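Local coordinates for protein histidinol dehydrogenase (PDB 6AN0) that probably catalyses the last step of histidine biosynthesis, the zinc-dependent, two-stage oxidation of L-histidinol to L-histidine with NAD as electron acceptor, at residues 92-101 / 364-372; 147-156 / 384-392. All coordinates share one frame; numbering follows the deposited sequence. Where two conformers were deposited one is given.

Contact 1 (92-101 / 364-372); sequences MAASNIEKFH and DYASGTNHT. With ZN (zinc ion), chain B; EDO (1,2-ethanediol), chain C.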
loop_
_atom_site.group_PDB
_atom_site.type_symbol
_atom_site.label_atom_id
_atom_site.label_comp_id
_atom_site.label_asym_id
_atom_site.label_seq_id
_atom_site.Cartn_x
_atom_site.Cartn_y
_atom_site.Cartn_z
ATOM N N MET A 92 -2.037 29.874 -1.922
ATOM C CA MET A 92 -1.715 29.724 -0.506
ATOM C C MET A 92 -1.815 28.266 -0.077
ATOM O O MET A 92 -0.928 27.739 0.605
ATOM C CB MET A 92 -2.654 30.599 0.328
ATOM C CG MET A 92 -2.437 30.542 1.829
ATOM S SD MET A 92 -3.384 29.230 2.635
ATOM C CE MET A 92 -5.065 29.836 2.435
ATOM N N ALA A 93 -2.906 27.601 -0.461
ATOM C CA ALA A 93 -3.064 26.185 -0.137
ATOM C C ALA A 93 -1.969 25.341 -0.787
ATOM O O ALA A 93 -1.371 24.474 -0.141
ATOM C CB ALA A 93 -4.448 25.706 -0.572
ATOM N N ALA A 94 -1.696 25.577 -2.076
ATOM C CA ALA A 94 -0.696 24.773 -2.779
ATOM C C ALA A 94 0.675 24.896 -2.121
ATOM O O ALA A 94 1.416 23.909 -2.013
ATOM C CB ALA A 94 -0.618 25.199 -4.246
ATOM N N SER A 95 1.028 26.100 -1.679
ATOM C CA SER A 95 2.327 26.288 -1.045
ATOM C C SER A 95 2.440 25.471 0.236
ATOM O O SER A 95 3.477 24.843 0.488
ATOM C CB SER A 95 2.565 27.772 -0.772
ATOM O OG SER A 95 2.933 28.449 -1.962
ATOM N N ASN A 96 1.383 25.455 1.052
ATOM C CA ASN A 96 1.421 24.717 2.310
ATOM C C ASN A 96 1.449 23.217 2.077
ATOM O O ASN A 96 2.192 22.493 2.750
ATOM C CB ASN A 96 0.218 25.091 3.172
ATOM C CG ASN A 96 0.334 26.480 3.745
ATOM O OD1 ASN A 96 1.427 27.024 3.818
ATOM N ND2 ASN A 96 -0.792 27.064 4.150
ATOM N N ILE A 97 0.623 22.732 1.144
ATOM C CA ILE A 97 0.639 21.320 0.781
ATOM C C ILE A 97 2.012 20.921 0.241
ATOM O O ILE A 97 2.561 19.867 0.602
ATOM C CB ILE A 97 -0.484 21.034 -0.240
ATOM C CG1 ILE A 97 -1.858 21.209 0.421
ATOM C CG2 ILE A 97 -0.331 19.627 -0.840
ATOM C CD1 ILE A 97 -3.017 21.418 -0.574
ATOM N N GLU A 98 2.589 21.753 -0.629
ATOM C CA GLU A 98 3.900 21.422 -1.185
ATOM C C GLU A 98 4.954 21.371 -0.088
ATOM O O GLU A 98 5.789 20.460 -0.056
ATOM C CB GLU A 98 4.301 22.442 -2.258
ATOM C CG GLU A 98 5.590 22.053 -2.989
ATOM C CD GLU A 98 5.950 23.012 -4.119
ATOM O OE1 GLU A 98 5.354 24.107 -4.188
ATOM O OE2 GLU A 98 6.828 22.666 -4.938
ATOM N N LYS A 99 4.922 22.340 0.827
ATOM C CA LYS A 99 5.932 22.386 1.878
ATOM C C LYS A 99 5.866 21.143 2.763
ATOM O O LYS A 99 6.898 20.531 3.074
ATOM C CB LYS A 99 5.756 23.665 2.695
ATOM C CG LYS A 99 6.864 23.928 3.685
ATOM C CD LYS A 99 6.787 25.343 4.257
ATOM C CE LYS A 99 7.836 25.537 5.343
ATOM N NZ LYS A 99 7.693 26.860 6.021
ATOM N N PHE A 100 4.659 20.741 3.167
ATOM C CA PHE A 100 4.541 19.598 4.068
ATOM C C PHE A 100 4.900 18.289 3.374
ATOM O O PHE A 100 5.558 17.426 3.972
ATOM C CB PHE A 100 3.122 19.504 4.647
ATOM C CG PHE A 100 2.938 18.352 5.612
ATOM C CD1 PHE A 100 3.651 18.315 6.803
ATOM C CD2 PHE A 100 2.053 17.316 5.332
ATOM C CE1 PHE A 100 3.497 17.268 7.714
ATOM C CE2 PHE A 100 1.881 16.259 6.241
ATOM C CZ PHE A 100 2.602 16.236 7.436
ATOM N N HIS A 101 4.480 18.106 2.116
ATOM C CA HIS A 101 4.803 16.843 1.451
ATOM C C HIS A 101 6.264 16.774 1.039
ATOM O O HIS A 101 6.841 15.679 0.999
ATOM C CB HIS A 101 3.890 16.618 0.247
ATOM C CG HIS A 101 2.498 16.265 0.648
ATOM N ND1 HIS A 101 1.584 17.212 1.057
ATOM C CD2 HIS A 101 1.893 15.063 0.792
ATOM C CE1 HIS A 101 0.457 16.608 1.404
ATOM N NE2 HIS A 101 0.621 15.304 1.257
ATOM N N ASP A 364 -8.817 20.084 5.324
ATOM C CA ASP A 364 -9.448 19.844 4.029
ATOM C C ASP A 364 -8.826 20.700 2.935
ATOM O O ASP A 364 -8.720 20.262 1.785
ATOM C CB ASP A 364 -10.950 20.137 4.097
ATOM C CG ASP A 364 -11.726 19.069 4.836
ATOM O OD1 ASP A 364 -11.165 17.976 5.097
ATOM O OD2 ASP A 364 -12.899 19.346 5.171
ATOM N N TYR A 365 -8.431 21.932 3.266
ATOM C CA TYR A 365 -8.084 22.910 2.243
ATOM C C TYR A 365 -6.631 23.356 2.271
ATOM O O TYR A 365 -5.989 23.386 1.212
ATOM C CB TYR A 365 -8.982 24.150 2.361
ATOM C CG TYR A 365 -10.391 23.917 1.885
ATOM C CD1 TYR A 365 -10.671 23.777 0.530
ATOM C CD2 TYR A 365 -11.443 23.838 2.789
ATOM C CE1 TYR A 365 -11.964 23.566 0.089
ATOM C CE2 TYR A 365 -12.735 23.630 2.360
ATOM C CZ TYR A 365 -12.990 23.484 1.012
ATOM O OH TYR A 365 -14.282 23.270 0.591
ATOM N N ALA A 366 -6.087 23.730 3.432
ATOM C CA ALA A 366 -4.931 24.626 3.390
ATOM C C ALA A 366 -3.806 24.380 4.390
ATOM O O ALA A 366 -2.742 24.979 4.207
ATOM C CB ALA A 366 -5.404 26.077 3.564
ATOM N N SER A 367 -3.985 23.567 5.438
ATOM C CA SER A 367 -2.925 23.443 6.445
ATOM C C SER A 367 -1.669 22.799 5.871
ATOM O O SER A 367 -0.549 23.134 6.286
ATOM C CB SER A 367 -3.423 22.647 7.650
ATOM O OG SER A 367 -3.545 21.267 7.339
ATOM N N GLY A 368 -1.829 21.899 4.905
ATOM C CA GLY A 368 -0.725 21.210 4.277
ATOM C C GLY A 368 -0.814 19.702 4.351
ATOM O O GLY A 368 -0.159 19.013 3.553
ATOM N N THR A 369 -1.592 19.161 5.290
ATOM C CA THR A 369 -1.798 17.723 5.358
ATOM C C THR A 369 -2.674 17.284 4.189
ATOM O O THR A 369 -3.287 18.105 3.500
ATOM C CB THR A 369 -2.460 17.334 6.679
ATOM O OG1 THR A 369 -3.723 18.014 6.795
ATOM C CG2 THR A 369 -1.575 17.734 7.860
ATOM N N ASN A 370 -2.738 15.974 3.967
ATOM C CA ASN A 370 -3.507 15.442 2.846
ATOM C C ASN A 370 -4.920 15.068 3.286
ATOM O O ASN A 370 -5.093 14.377 4.291
ATOM C CB ASN A 370 -2.821 14.212 2.258
ATOM C CG ASN A 370 -3.149 14.034 0.807
ATOM O OD1 ASN A 370 -4.284 13.704 0.456
ATOM N ND2 ASN A 370 -2.173 14.305 -0.056
ATOM N N HIS A 371 -5.927 15.498 2.523
ATOM C CA HIS A 371 -7.300 15.183 2.903
ATOM C C HIS A 371 -7.812 13.885 2.291
ATOM O O HIS A 371 -8.975 13.516 2.531
ATOM C CB HIS A 371 -8.244 16.373 2.592
ATOM C CG HIS A 371 -8.655 16.536 1.153
ATOM N ND1 HIS A 371 -9.068 17.754 0.651
ATOM C CD2 HIS A 371 -8.786 15.651 0.132
ATOM C CE1 HIS A 371 -9.416 17.617 -0.617
ATOM N NE2 HIS A 371 -9.253 16.350 -0.956
ATOM N N THR A 372 -6.988 13.188 1.499
ATOM C CA THR A 372 -7.386 11.908 0.892
ATOM C C THR A 372 -7.028 10.809 1.890
ATOM O O THR A 372 -5.878 10.357 1.960
ATOM C CB THR A 372 -6.712 11.710 -0.461
ATOM O OG1 THR A 372 -6.981 12.851 -1.282
ATOM C CG2 THR A 372 -7.305 10.498 -1.177
HETATM ZN ZN ZN B . -14.509 18.316 4.127
HETATM C C1 EDO C . 4.169 21.506 -7.305
HETATM O O1 EDO C . 5.338 20.681 -7.220
HETATM C C2 EDO C . 3.473 21.304 -8.643
HETATM O O2 EDO C . 4.207 21.927 -9.705
HETATM O O HOH W 1 -13.294 16.456 4.284
HETATM O O HOH W 2 -15.169 17.639 5.933
#
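F100 lays the CD2 side of its ring along the peptide that joins G368 to T369, with CD2 3.3 Å from G368 O and CE2 4.1 Å from the methyl CG2 of T369. The ring reaches there because CG is anti to the backbone N (chi1 -179°). H101 approaches the same carbonyl, its CE1 3.3 Å from G368 O. Its ring is fixed by a bond back to its own helix: ND1 donates to I97 O at 2.9 Å, with the acceptor close to the ring plane. The backbone N of H101 reaches that oxygen from the opposite face of the carbonyl. The amide of N370 stands nearly upright to the imidazole, the two planes 79° apart, and N370 ND2 is hydrogen-bonded to M146 O of helix 142-154.

The segment 364-372 is the C-terminal end of helix 360-365 and the loop after it, which closes with an Asx turn, N370 OD1 accepting from T372 N. D364, at its start, binds the zinc ion through OD2 at 2.2 Å; H266, H423 of the second subunit and two waters are further ligands, so the site is built between subunits. Helix 84-102 meets the loop on the side away from the metal. G368 has positive phi and its CA lies 3.8 Å from the CA of I97; the place where a beta carbon would stand is taken by N96 O and crowded by F100 CB.

Further back along the helix, N96 swings its amide beside the backbone N (chi1 -72°) and donates from ND2 to A366 O, 2.9 Å away, almost in line with the carbonyl. The acceptor lies near the amide plane. M92 curls SD and CE over the methyl of A366, while A93 CB rests 3.3 Å from Y365 O.

Contact 2 (147-156 / 384-392); sequences LGIPAQLAGC and GVSLDSFIK. With EDO (1,2-ethanediol), chain D.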
loop_
_atom_site.group_PDB
_atom_site.type_symbol
_atom_site.label_atom_id
_atom_site.label_comp_id
_atom_site.label_asym_id
_atom_site.label_seq_id
_atom_site.Cartn_x
_atom_site.Cartn_y
_atom_site.Cartn_z
ATOM N N LEU A 147 -3.575 15.454 -4.609
ATOM C CA LEU A 147 -3.023 14.315 -5.331
ATOM C C LEU A 147 -1.974 14.728 -6.346
ATOM O O LEU A 147 -0.974 14.023 -6.515
ATOM C CB LEU A 147 -4.140 13.542 -6.041
ATOM C CG LEU A 147 -5.239 13.056 -5.097
ATOM C CD1 LEU A 147 -6.345 12.364 -5.889
ATOM C CD2 LEU A 147 -4.696 12.113 -4.015
ATOM N N GLY A 148 -2.160 15.890 -6.976
ATOM C CA GLY A 148 -1.212 16.336 -7.988
ATOM C C GLY A 148 0.115 16.800 -7.408
ATOM O O GLY A 148 1.171 16.586 -8.010
ATOM N N ILE A 149 0.089 17.448 -6.247
ATOM C CA ILE A 149 1.320 18.045 -5.722
ATOM C C ILE A 149 2.298 16.950 -5.288
ATOM O O ILE A 149 3.483 17.012 -5.665
ATOM C CB ILE A 149 1.023 19.051 -4.588
ATOM C CG1 ILE A 149 0.447 20.344 -5.181
ATOM C CG2 ILE A 149 2.306 19.378 -3.790
ATOM C CD1 ILE A 149 0.058 21.412 -4.149
ATOM N N PRO A 150 1.900 15.947 -4.500
ATOM C CA PRO A 150 2.895 14.926 -4.138
ATOM C C PRO A 150 3.344 14.092 -5.329
ATOM O O PRO A 150 4.497 13.639 -5.353
ATOM C CB PRO A 150 2.179 14.077 -3.071
ATOM C CG PRO A 150 0.740 14.448 -3.140
ATOM C CD PRO A 150 0.682 15.838 -3.665
ATOM N N ALA A 151 2.471 13.877 -6.323
ATOM C CA ALA A 151 2.914 13.225 -7.552
ATOM C C ALA A 151 4.054 13.996 -8.203
ATOM O O ALA A 151 5.037 13.403 -8.660
ATOM C CB ALA A 151 1.741 13.087 -8.535
ATOM N N GLN A 152 3.927 15.322 -8.281
ATOM C CA GLN A 152 4.990 16.121 -8.881
ATOM C C GLN A 152 6.257 16.059 -8.043
ATOM O O GLN A 152 7.353 15.888 -8.585
ATOM C CB GLN A 152 4.523 17.570 -9.070
ATOM C CG GLN A 152 3.438 17.739 -10.132
ATOM C CD GLN A 152 3.959 17.588 -11.567
ATOM O OE1 GLN A 152 4.899 16.829 -11.834
ATOM N NE2 GLN A 152 3.347 18.323 -12.494
ATOM N N LEU A 153 6.119 16.149 -6.719
ATOM C CA LEU A 153 7.283 16.129 -5.841
ATOM C C LEU A 153 8.034 14.812 -5.918
ATOM O O LEU A 153 9.267 14.794 -5.795
ATOM C CB LEU A 153 6.857 16.391 -4.398
ATOM C CG LEU A 153 6.534 17.840 -4.032
ATOM C CD1 LEU A 153 5.854 17.851 -2.669
ATOM C CD2 LEU A 153 7.812 18.676 -4.003
ATOM N N ALA A 154 7.308 13.706 -6.100
ATOM C CA ALA A 154 7.924 12.391 -6.233
ATOM C C ALA A 154 8.704 12.229 -7.534
ATOM O O ALA A 154 9.538 11.319 -7.629
ATOM C CB ALA A 154 6.845 11.302 -6.153
ATOM N N GLY A 155 8.452 13.074 -8.530
ATOM C CA GLY A 155 9.094 12.920 -9.825
ATOM C C GLY A 155 8.322 12.071 -10.810
ATOM O O GLY A 155 8.910 11.586 -11.784
ATOM N N CYS A 156 7.026 11.869 -10.584
ATOM C CA CYS A 156 6.203 11.094 -11.511
ATOM C C CYS A 156 6.119 11.811 -12.861
ATOM O O CYS A 156 5.719 12.976 -12.925
ATOM C CB CYS A 156 4.805 10.893 -10.920
ATOM S SG CYS A 156 4.802 10.080 -9.278
ATOM N N GLY A 384 -3.414 7.841 5.110
ATOM C CA GLY A 384 -3.793 8.812 4.103
ATOM C C GLY A 384 -2.749 8.895 3.005
ATOM O O GLY A 384 -1.599 8.471 3.167
ATOM N N VAL A 385 -3.162 9.417 1.850
ATOM C CA VAL A 385 -2.201 9.632 0.768
ATOM C C VAL A 385 -1.064 10.529 1.255
ATOM O O VAL A 385 -1.282 11.495 1.997
ATOM C CB VAL A 385 -2.908 10.228 -0.462
ATOM C CG1 VAL A 385 -1.891 10.707 -1.502
ATOM C CG2 VAL A 385 -3.832 9.170 -1.091
ATOM N N SER A 386 0.163 10.209 0.843
ATOM C CA SER A 386 1.331 11.035 1.172
ATOM C C SER A 386 2.357 10.879 0.059
ATOM O O SER A 386 2.100 10.236 -0.963
ATOM C CB SER A 386 1.921 10.647 2.536
ATOM O OG SER A 386 2.591 9.386 2.458
ATOM N N LEU A 387 3.536 11.476 0.247
ATOM C CA LEU A 387 4.597 11.271 -0.732
ATOM C C LEU A 387 4.874 9.780 -0.937
ATOM O O LEU A 387 5.143 9.344 -2.065
ATOM C CB LEU A 387 5.868 11.999 -0.282
ATOM C CG LEU A 387 6.958 12.038 -1.340
ATOM C CD1 LEU A 387 6.533 12.914 -2.491
ATOM C CD2 LEU A 387 8.217 12.575 -0.679
ATOM N N ASP A 388 4.799 8.988 0.150
ATOM C CA ASP A 388 5.010 7.539 0.090
ATOM C C ASP A 388 4.104 6.849 -0.926
ATOM O O ASP A 388 4.439 5.765 -1.422
ATOM C CB ASP A 388 4.726 6.882 1.444
ATOM C CG ASP A 388 5.522 7.477 2.592
ATOM O OD1 ASP A 388 6.136 8.550 2.436
ATOM O OD2 ASP A 388 5.505 6.854 3.673
ATOM N N SER A 389 2.919 7.413 -1.181
ATOM C CA SER A 389 1.954 6.771 -2.066
ATOM C C SER A 389 2.393 6.792 -3.521
ATOM O O SER A 389 1.825 6.058 -4.334
ATOM C CB SER A 389 0.577 7.454 -1.952
ATOM O OG SER A 389 0.200 7.629 -0.603
ATOM N N PHE A 390 3.369 7.626 -3.870
ATOM C CA PHE A 390 3.704 7.881 -5.264
ATOM C C PHE A 390 5.058 7.313 -5.661
ATOM O O PHE A 390 5.522 7.561 -6.783
ATOM C CB PHE A 390 3.657 9.390 -5.531
ATOM C CG PHE A 390 2.270 9.975 -5.405
ATOM C CD1 PHE A 390 1.420 10.021 -6.512
ATOM C CD2 PHE A 390 1.809 10.442 -4.180
ATOM C CE1 PHE A 390 0.142 10.550 -6.405
ATOM C CE2 PHE A 390 0.532 10.969 -4.058
ATOM C CZ PHE A 390 -0.305 11.021 -5.182
ATOM N N ILE A 391 5.703 6.553 -4.775
ATOM C CA ILE A 391 7.056 6.064 -4.993
ATOM C C ILE A 391 7.110 4.569 -4.721
ATOM O O ILE A 391 6.218 3.991 -4.098
ATOM C CB ILE A 391 8.075 6.797 -4.092
ATOM C CG1 ILE A 391 7.700 6.594 -2.618
ATOM C CG2 ILE A 391 8.100 8.271 -4.433
ATOM C CD1 ILE A 391 8.777 7.065 -1.626
ATOM N N LYS A 392 8.191 3.954 -5.196
ATOM C CA LYS A 392 8.633 2.640 -4.759
ATOM C C LYS A 392 9.934 2.833 -3.995
ATOM O O LYS A 392 10.774 3.643 -4.396
ATOM C CB LYS A 392 8.869 1.693 -5.948
ATOM C CG LYS A 392 7.722 1.579 -6.980
ATOM C CD LYS A 392 7.902 2.502 -8.189
ATOM C CE LYS A 392 9.060 2.059 -9.088
ATOM N NZ LYS A 392 9.187 2.881 -10.337
HETATM C C1 EDO D . -2.069 5.430 0.884
HETATM O O1 EDO D . -0.636 5.384 0.875
HETATM C C2 EDO D . -2.467 5.651 -0.569
HETATM O O2 EDO D . -1.761 4.681 -1.328
#
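F390 turns one face of its ring to the kinked helix 142-154, so that the backbone N of A151 lies over the ring centre, 3.8 Å above the plane. The contact packs this helix against the 3-10 turn 387-389 and the start of strand 391-399, a member of the mixed sheet that also includes strand 117-132. Two bumps of the helix sit over opposite rims of that same face: the pyrrolidine of P150 over the CE2 rim, its CG 3.6 Å from CE2, and the methyl of A151 over the CE1 rim, its CB 3.7 Å from CE1. The far end of the ring reaches L147 O, which lies obliquely to it, and F213 of the same chain stacks with F390 as well.

L387 supplies the other bump from segment 384-392, its CG anti to the backbone N (chi1 -170°). This sends CD1 into the groove bordered by P150 O, the backbone N of A154 and L153 CB, the last 4.0 Å away. The methyl of A154 fills the hollow next to it, touching F390 CB and I391 CG2.

At the N-terminal end of segment 147-156, the side chains of L147 and V385 cross at about a right angle, meeting through L147 CD2 and V385 CG1 at 4.0 Å. Beyond the helix, G155 closes the last turn in a Schellman motif and the chain turns back to F390, where C156 SG rests 3.6 Å from F390 O.

How the contacts relate
Contacts 1 and 2 lie 13 Å apart, centre to centre, and touch each other. Their segments alternate along the chain, 92-101, 147-156, 364-372 and 384-392, so that helices 84-102 and 142-154 each pack on part of the later run that leads from helix 360-365 to strand 391-399. The two helices also meet directly, I149 CD1 lying 3.6 Å from A94 O, and the later segments are joined by a probable hydrogen bond from V385 N to T372 O, 2.9 Å. D364, just ahead of the touching residues of contact 1, ligates zinc, while the side chain of I391 in contact 2 lies about 4 Å from a bound histidine. Both contacts also touch the second subunit.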